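Mono(ADP-ribosyl)transferase SpvB (Salmonella typhimurium, PDB 2GWM) transfers ADP-ribose from NAD+ to arginine, probably of eukaryotic actin, which would prevent polymerisation of G-actin and break down the cytoskeleton. Local coordinates at residues 3-6 / 7-10; 135-138 / 139-143; 179-182 / 183-187. All coordinates share one frame; numbering follows the deposited sequence.

Interaction 1 of 3, residues 3-6 / 7-10; sequences KQIQ and ALRY
Ile-5 and Arg-9 meet one turn apart in the opening turns of helix 3-24. Ile-5 CG2 lies anti to its backbone N and comes up obliquely against the arginine, 4.1 Å from Arg-9 NE. Arg-9 starts with CG beside its own backbone N (chi1 -68°) and then runs extended from CG to NE. The aliphatic part of the chain therefore begins over the preceding turn, with Arg-9 CG 3.4 Å from Ile-5 O. The same carbonyl is gripped by the backbone: Arg-9 N donates to Ile-5 O at 2.9 Å, with an N-H...O angle of 163°. Three further i to i+4 bonds flank it, from Ala-7 N to Lys-3 O, Leu-8 N to Gln-4 O and Tyr-10 N to Gln-6 O.

The other branch of Ile-5 makes a looser apolar contact. Its CD1 is 4.4 Å from Leu-8 CD2. The Leu-8 side chain also packs on Val-140 and on Ile-64 of helix 50-69. Ala-7 is buried, and its CB sits 3.5 Å from Gln-4 O, against Asp-63 of the same helix 50-69.

The polar ends turn to partners beyond these residues. Arg-9 NE makes a salt bridge to Glu-1 and NH1 a hydrogen bond to Asp-139 O, while Gln-6 NE2 bonds Glu-1 O, Gln-4 NE2 bonds Asp-63 and Tyr-10 OH bonds Thr-36. The chemistry is thus divided. The backbone bonds carry the helix turns; the apolar contact between Ile-5 and Leu-8 is slight. The arginine links Glu-1, the first residue of this fragment, to Asp-139 in the loop after strand 135-136, its extended chain lying against Ile-5.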
loop_
_atom_site.group_PDB
_atom_site.type_symbol
_atom_site.label_atom_id
_atom_site.label_comp_id
_atom_site.label_asym_id
_atom_site.label_seq_id
_atom_site.Cartn_x
_atom_site.Cartn_y
_atom_site.Cartn_z
ATOM N N LYS A 3 -8.578 -17.486 -11.083
ATOM C CA LYS A 3 -8.697 -16.243 -11.828
ATOM C C LYS A 3 -8.486 -15.056 -10.869
ATOM O O LYS A 3 -8.118 -13.970 -11.278
ATOM C CB LYS A 3 -10.051 -16.121 -12.480
ATOM C CG LYS A 3 -10.326 -17.271 -13.484
ATOM C CD LYS A 3 -9.372 -17.247 -14.648
ATOM C CE LYS A 3 -9.907 -18.117 -15.841
ATOM N NZ LYS A 3 -8.997 -18.042 -17.007
ATOM N N GLN A 4 -8.739 -15.255 -9.577
ATOM C CA GLN A 4 -8.508 -14.188 -8.610
ATOM C C GLN A 4 -7.023 -13.913 -8.407
ATOM O O GLN A 4 -6.587 -12.752 -8.376
ATOM C CB GLN A 4 -9.223 -14.546 -7.319
ATOM C CG GLN A 4 -10.765 -14.437 -7.398
ATOM C CD GLN A 4 -11.386 -15.444 -8.345
ATOM O OE1 GLN A 4 -11.082 -16.631 -8.281
ATOM N NE2 GLN A 4 -12.268 -14.972 -9.214
ATOM N N ILE A 5 -6.247 -14.971 -8.323
ATOM C CA ILE A 5 -4.777 -14.813 -8.293
ATOM C C ILE A 5 -4.297 -14.162 -9.550
ATOM O O ILE A 5 -3.418 -13.306 -9.525
ATOM C CB ILE A 5 -4.092 -16.135 -8.000
ATOM C CG1 ILE A 5 -4.289 -16.483 -6.515
ATOM C CG2 ILE A 5 -2.591 -16.109 -8.354
ATOM C CD1 ILE A 5 -3.464 -15.772 -5.589
ATOM N N GLN A 6 -4.848 -14.556 -10.706
ATOM C CA GLN A 6 -4.414 -13.924 -11.931
ATOM C C GLN A 6 -4.742 -12.424 -11.944
ATOM O O GLN A 6 -3.963 -11.620 -12.466
ATOM C CB GLN A 6 -5.067 -14.616 -13.130
ATOM C CG GLN A 6 -4.628 -16.032 -13.356
ATOM C CD GLN A 6 -5.266 -16.609 -14.609
ATOM O OE1 GLN A 6 -5.018 -16.117 -15.714
ATOM N NE2 GLN A 6 -6.090 -17.641 -14.453
ATOM N N ALA A 7 -5.879 -12.053 -11.385
ATOM C CA ALA A 7 -6.202 -10.627 -11.253
ATOM C C ALA A 7 -5.211 -9.906 -10.334
ATOM O O ALA A 7 -4.804 -8.827 -10.651
ATOM C CB ALA A 7 -7.600 -10.428 -10.816
ATOM N N LEU A 8 -4.819 -10.547 -9.233
ATOM C CA LEU A 8 -3.792 -9.991 -8.355
ATOM C C LEU A 8 -2.465 -9.833 -9.047
ATOM O O LEU A 8 -1.743 -8.820 -8.858
ATOM C CB LEU A 8 -3.643 -10.892 -7.115
ATOM C CG LEU A 8 -2.534 -10.472 -6.093
ATOM C CD1 LEU A 8 -2.815 -9.080 -5.573
ATOM C CD2 LEU A 8 -2.551 -11.489 -4.983
ATOM N N ARG A 9 -2.076 -10.800 -9.862
ATOM C CA ARG A 9 -0.858 -10.648 -10.677
ATOM C C ARG A 9 -0.940 -9.407 -11.549
ATOM O O ARG A 9 0.013 -8.635 -11.640
ATOM C CB ARG A 9 -0.625 -11.887 -11.551
ATOM C CG ARG A 9 -0.259 -13.169 -10.793
ATOM C CD ARG A 9 -0.006 -14.353 -11.761
ATOM N NE ARG A 9 0.445 -15.520 -11.032
ATOM C CZ ARG A 9 1.690 -15.717 -10.578
ATOM N NH1 ARG A 9 2.679 -14.848 -10.812
ATOM N NH2 ARG A 9 1.958 -16.824 -9.880
ATOM N N TYR A 10 -2.093 -9.186 -12.181
ATOM C CA TYR A 10 -2.274 -8.014 -13.031
ATOM C C TYR A 10 -2.215 -6.720 -12.230
ATOM O O TYR A 10 -1.615 -5.752 -12.656
ATOM C CB TYR A 10 -3.623 -8.130 -13.755
ATOM C CG TYR A 10 -3.873 -6.980 -14.664
ATOM C CD1 TYR A 10 -3.441 -6.997 -15.963
ATOM C CD2 TYR A 10 -4.563 -5.859 -14.216
ATOM C CE1 TYR A 10 -3.664 -5.925 -16.783
ATOM C CE2 TYR A 10 -4.768 -4.769 -15.015
ATOM C CZ TYR A 10 -4.363 -4.816 -16.321
ATOM O OH TYR A 10 -4.602 -3.772 -17.205
#

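Interaction 2 of 3, residues 135-138 / 139-143; sequences RILG and DVAHF
Two overlapping tight turns, from Leu-137 to Ala-141, carry the chain out of edge strand 135-136. They open the loop leading to Glu-148, a predicted active-site residue. By its place before the Glu-x-Glu sequence, the loop probably corresponds to the ARTT (ADP-ribosylating turn-turn) loop of ADP-ribosyltransferase toxins. The chain is the catalytic ADP-ribosyltransferase domain of the longer protein.

The first turn is closed by Val-140 N, which donates to Leu-137 O at 3.1 Å. Its corner is Gly-138, with phi 56° and psi -129°, followed by Asp-139. These angles match a type II' turn, where the positive phi suits glycine. The second turn follows one residue later: Ala-141 N donates to Gly-138 O, also at 3.1 Å. Both donors stand well above the carbonyl planes, by 48° in the first bond and nearly as much in the second, so neither N-H lies in the plane of the carbonyl it meets.

Side-chain carbons lie against the turn carbonyls. Val-140 CG2 lies anti to its carbonyl carbon and beside its backbone N, which brings it within 3.6 Å of Leu-137 O. Val-140 CB is closer still to that oxygen, at 3.3 Å. Leu-137 and Val-140 are buried and both pack on Leu-8 of helix 3-24. Leu-137 also touches Glu-148 with its side chain and bonds it through the backbone. On the exposed outer side, Asp-139 OD1 makes a salt bridge to Lys-144 NZ, which also bonds Ala-141 O.

The methyl group of Ala-141 joins the two ends of the double turn. Ala-141 CB touches Gly-138 O at 3.4 Å, and the same carbon lies 4.1 Å from Leu-137 CB.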
loop_
_atom_site.group_PDB
_atom_site.type_symbol
_atom_site.label_atom_id
_atom_site.label_comp_id
_atom_site.label_asym_id
_atom_site.label_seq_id
_atom_site.Cartn_x
_atom_site.Cartn_y
_atom_site.Cartn_z
ATOM N N ARG A 135 -0.730 -9.984 3.227
ATOM C CA ARG A 135 -0.196 -11.228 2.714
ATOM C C ARG A 135 1.049 -10.990 1.896
ATOM O O ARG A 135 1.170 -10.014 1.128
ATOM C CB ARG A 135 -1.223 -11.949 1.844
ATOM C CG ARG A 135 -2.506 -12.309 2.518
ATOM C CD ARG A 135 -2.299 -13.449 3.447
ATOM N NE ARG A 135 -3.558 -13.895 4.025
ATOM C CZ ARG A 135 -4.144 -13.341 5.097
ATOM N NH1 ARG A 135 -3.610 -12.303 5.707
ATOM N NH2 ARG A 135 -5.279 -13.832 5.564
ATOM N N ILE A 136 2.031 -11.838 2.106
ATOM C CA ILE A 136 3.242 -11.800 1.313
ATOM C C ILE A 136 2.927 -12.301 -0.094
ATOM O O ILE A 136 2.324 -13.348 -0.290
ATOM C CB ILE A 136 4.334 -12.702 1.931
ATOM C CG1 ILE A 136 4.817 -12.109 3.268
ATOM C CG2 ILE A 136 5.478 -12.925 0.939
ATOM C CD1 ILE A 136 5.625 -10.922 3.223
ATOM N N LEU A 137 3.368 -11.540 -1.079
ATOM C CA LEU A 137 3.006 -11.842 -2.465
ATOM C C LEU A 137 3.827 -12.977 -3.022
ATOM O O LEU A 137 3.309 -13.815 -3.784
ATOM C CB LEU A 137 3.178 -10.631 -3.339
ATOM C CG LEU A 137 2.034 -9.688 -3.655
ATOM C CD1 LEU A 137 0.655 -9.980 -3.069
ATOM C CD2 LEU A 137 2.317 -8.344 -3.978
ATOM N N GLY A 138 5.099 -13.011 -2.656
ATOM C CA GLY A 138 6.002 -13.999 -3.201
ATOM C C GLY A 138 6.006 -13.921 -4.725
ATOM O O GLY A 138 6.149 -12.842 -5.297
ATOM N N ASP A 139 5.820 -15.074 -5.349
ATOM C CA ASP A 139 5.934 -15.166 -6.788
ATOM C C ASP A 139 4.729 -14.577 -7.524
ATOM O O ASP A 139 4.731 -14.486 -8.743
ATOM C CB ASP A 139 6.088 -16.606 -7.229
ATOM C CG ASP A 139 6.551 -16.705 -8.670
ATOM O OD1 ASP A 139 7.609 -16.135 -8.997
ATOM O OD2 ASP A 139 5.849 -17.331 -9.472
ATOM N N VAL A 140 3.702 -14.188 -6.797
ATOM C CA VAL A 140 2.589 -13.463 -7.401
ATOM C C VAL A 140 3.045 -12.079 -7.852
ATOM O O VAL A 140 2.488 -11.497 -8.786
ATOM C CB VAL A 140 1.432 -13.363 -6.458
ATOM C CG1 VAL A 140 0.370 -12.481 -7.034
ATOM C CG2 VAL A 140 0.901 -14.747 -6.236
ATOM N N ALA A 141 4.052 -11.517 -7.184
ATOM C CA ALA A 141 4.508 -10.176 -7.534
ATOM C C ALA A 141 5.069 -10.196 -8.941
ATOM O O ALA A 141 5.767 -11.146 -9.334
ATOM C CB ALA A 141 5.598 -9.722 -6.567
ATOM N N HIS A 142 4.876 -9.116 -9.676
ATOM C CA HIS A 142 5.341 -9.085 -11.053
ATOM C C HIS A 142 6.836 -9.109 -11.121
ATOM O O HIS A 142 7.416 -9.889 -11.892
ATOM C CB HIS A 142 4.825 -7.849 -11.769
ATOM C CG HIS A 142 5.124 -7.871 -13.228
ATOM N ND1 HIS A 142 4.518 -8.774 -14.083
ATOM C CD2 HIS A 142 6.032 -7.200 -13.964
ATOM C CE1 HIS A 142 4.996 -8.592 -15.300
ATOM N NE2 HIS A 142 5.923 -7.655 -15.251
ATOM N N PHE A 143 7.465 -8.216 -10.362
ATOM C CA PHE A 143 8.906 -8.185 -10.263
ATOM C C PHE A 143 9.307 -8.941 -9.007
ATOM O O PHE A 143 8.739 -8.740 -7.937
ATOM C CB PHE A 143 9.398 -6.743 -10.243
ATOM C CG PHE A 143 9.210 -6.019 -11.555
ATOM C CD1 PHE A 143 9.930 -6.379 -12.663
ATOM C CD2 PHE A 143 8.340 -4.945 -11.678
ATOM C CE1 PHE A 143 9.750 -5.718 -13.888
ATOM C CE2 PHE A 143 8.157 -4.297 -12.880
ATOM C CZ PHE A 143 8.897 -4.673 -13.989
#

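Interaction 3 of 3, residues 179-182 / 183-187; sequences LSDD and ATADT
Asp-182 and Thr-184 lock the corner of this loop. Asp-182 OD2 accepts two bonds from Thr-184: the hydroxyl OG1 at 2.7 Å, nearly along the carboxylate C-O bond, and the backbone N at 3.1 Å, from above the carboxylate plane. The bond to N makes an Asx turn. It is merged with a type I beta turn from Asp-182 to Ala-185, closed by Ala-185 N on Asp-182 O at 3.1 Å. Asp-182 CG stands between its backbone N and carbonyl carbon (chi1 62°), which folds the carboxylate back over the corner. Two bonds to one oxygen should hold the carboxylate in a fixed rotation.

Farther from the corner, looser van der Waals contacts join the two arms. Ala-185 CB lies 3.6 Å from Ser-180 O. Leu-179 CD1 meets Thr-187 CG2 at 3.5 Å, the side chains crossing at about a right angle. Ser-180 OG makes a weak bond to Asp-182 OD1, but its stronger partner is Ile-119 N.

The loop is at the surface and joins helix 168-175 to strand 192-198. Ser-180, Asp-182, Ala-185 and Thr-187 fasten it onto Trp-118 and Ile-119, in the connection between strands 110-112 and 122-127.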
loop_
_atom_site.group_PDB
_atom_site.type_symbol
_atom_site.label_atom_id
_atom_site.label_comp_id
_atom_site.label_asym_id
_atom_site.label_seq_id
_atom_site.Cartn_x
_atom_site.Cartn_y
_atom_site.Cartn_z
ATOM N N LEU A 179 16.885 -0.318 5.992
ATOM C CA LEU A 179 16.558 0.648 4.958
ATOM C C LEU A 179 17.103 0.128 3.641
ATOM O O LEU A 179 18.099 -0.589 3.593
ATOM C CB LEU A 179 17.227 1.995 5.295
ATOM C CG LEU A 179 16.697 2.551 6.627
ATOM C CD1 LEU A 179 17.556 3.780 6.993
ATOM C CD2 LEU A 179 15.221 2.915 6.584
ATOM N N SER A 180 16.468 0.578 2.560
ATOM C CA SER A 180 16.973 0.449 1.200
ATOM C C SER A 180 18.389 0.990 1.091
ATOM O O SER A 180 18.697 1.970 1.724
ATOM C CB SER A 180 16.093 1.318 0.267
ATOM O OG SER A 180 16.217 2.780 0.513
ATOM N N ASP A 181 19.257 0.312 0.366
ATOM C CA ASP A 181 20.635 0.791 0.204
ATOM C C ASP A 181 20.960 0.842 -1.278
ATOM O O ASP A 181 22.101 0.599 -1.697
ATOM C CB ASP A 181 21.649 -0.037 1.020
ATOM C CG ASP A 181 22.982 0.717 1.266
ATOM O OD1 ASP A 181 23.014 2.001 1.365
ATOM O OD2 ASP A 181 24.035 0.022 1.408
ATOM N N ASP A 182 19.969 1.237 -2.049
ATOM C CA ASP A 182 20.074 1.370 -3.489
ATOM C C ASP A 182 20.953 2.580 -3.896
ATOM O O ASP A 182 21.564 3.268 -3.054
ATOM C CB ASP A 182 18.685 1.538 -4.062
ATOM C CG ASP A 182 17.996 2.793 -3.540
ATOM O OD1 ASP A 182 17.527 2.782 -2.383
ATOM O OD2 ASP A 182 17.924 3.793 -4.290
ATOM N N ALA A 183 21.009 2.823 -5.203
ATOM C CA ALA A 183 21.928 3.800 -5.779
ATOM C C ALA A 183 21.697 5.178 -5.282
ATOM O O ALA A 183 22.571 6.019 -5.365
ATOM C CB ALA A 183 21.788 3.820 -7.297
ATOM N N THR A 184 20.503 5.464 -4.838
ATOM C CA THR A 184 20.203 6.804 -4.425
ATOM C C THR A 184 19.851 6.880 -2.955
ATOM O O THR A 184 19.227 7.847 -2.513
ATOM C CB THR A 184 19.007 7.295 -5.190
ATOM O OG1 THR A 184 17.900 6.397 -4.894
ATOM C CG2 THR A 184 19.388 7.438 -6.671
ATOM N N ALA A 185 20.194 5.860 -2.175
ATOM C CA ALA A 185 19.893 5.884 -0.734
ATOM C C ALA A 185 20.589 7.045 -0.049
ATOM O O ALA A 185 21.800 7.180 -0.217
ATOM C CB ALA A 185 20.402 4.594 -0.111
ATOM N N ASP A 186 19.825 7.818 0.744
ATOM C CA ASP A 186 20.410 8.897 1.590
ATOM C C ASP A 186 19.565 9.151 2.778
ATOM O O ASP A 186 18.545 9.800 2.682
ATOM C CB ASP A 186 20.553 10.199 0.791
ATOM C CG ASP A 186 21.254 11.314 1.604
ATOM O OD1 ASP A 186 21.628 11.052 2.808
ATOM O OD2 ASP A 186 21.455 12.428 1.055
ATOM N N THR A 187 19.994 8.631 3.925
ATOM C CA THR A 187 19.214 8.807 5.119
ATOM C C THR A 187 19.067 10.263 5.583
ATOM O O THR A 187 18.150 10.530 6.383
ATOM C CB THR A 187 19.710 7.956 6.308
ATOM O OG1 THR A 187 21.065 8.301 6.543
ATOM C CG2 THR A 187 19.550 6.496 5.986
#

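In the fold
Interactions 1 and 2 form one neighbourhood, their centres 11 Å apart. They touch through apolar packing and one arginine bond, so helix 3-24 backs the loop that leads to Glu-148. Interaction 2 is the buried one, with mostly apolar side chains around its turns. Interaction 1 is partly buried: Ala-7 and Leu-8 are buried, while Arg-9 pairs with Glu-1. Interaction 3 lies on the surface, with its nearest atoms about 14 Å from interaction 2 and about 22 Å from interaction 1. It leads into strand 192-198 of the five-stranded sheet and relies on a carboxylate rather than on apolar packing.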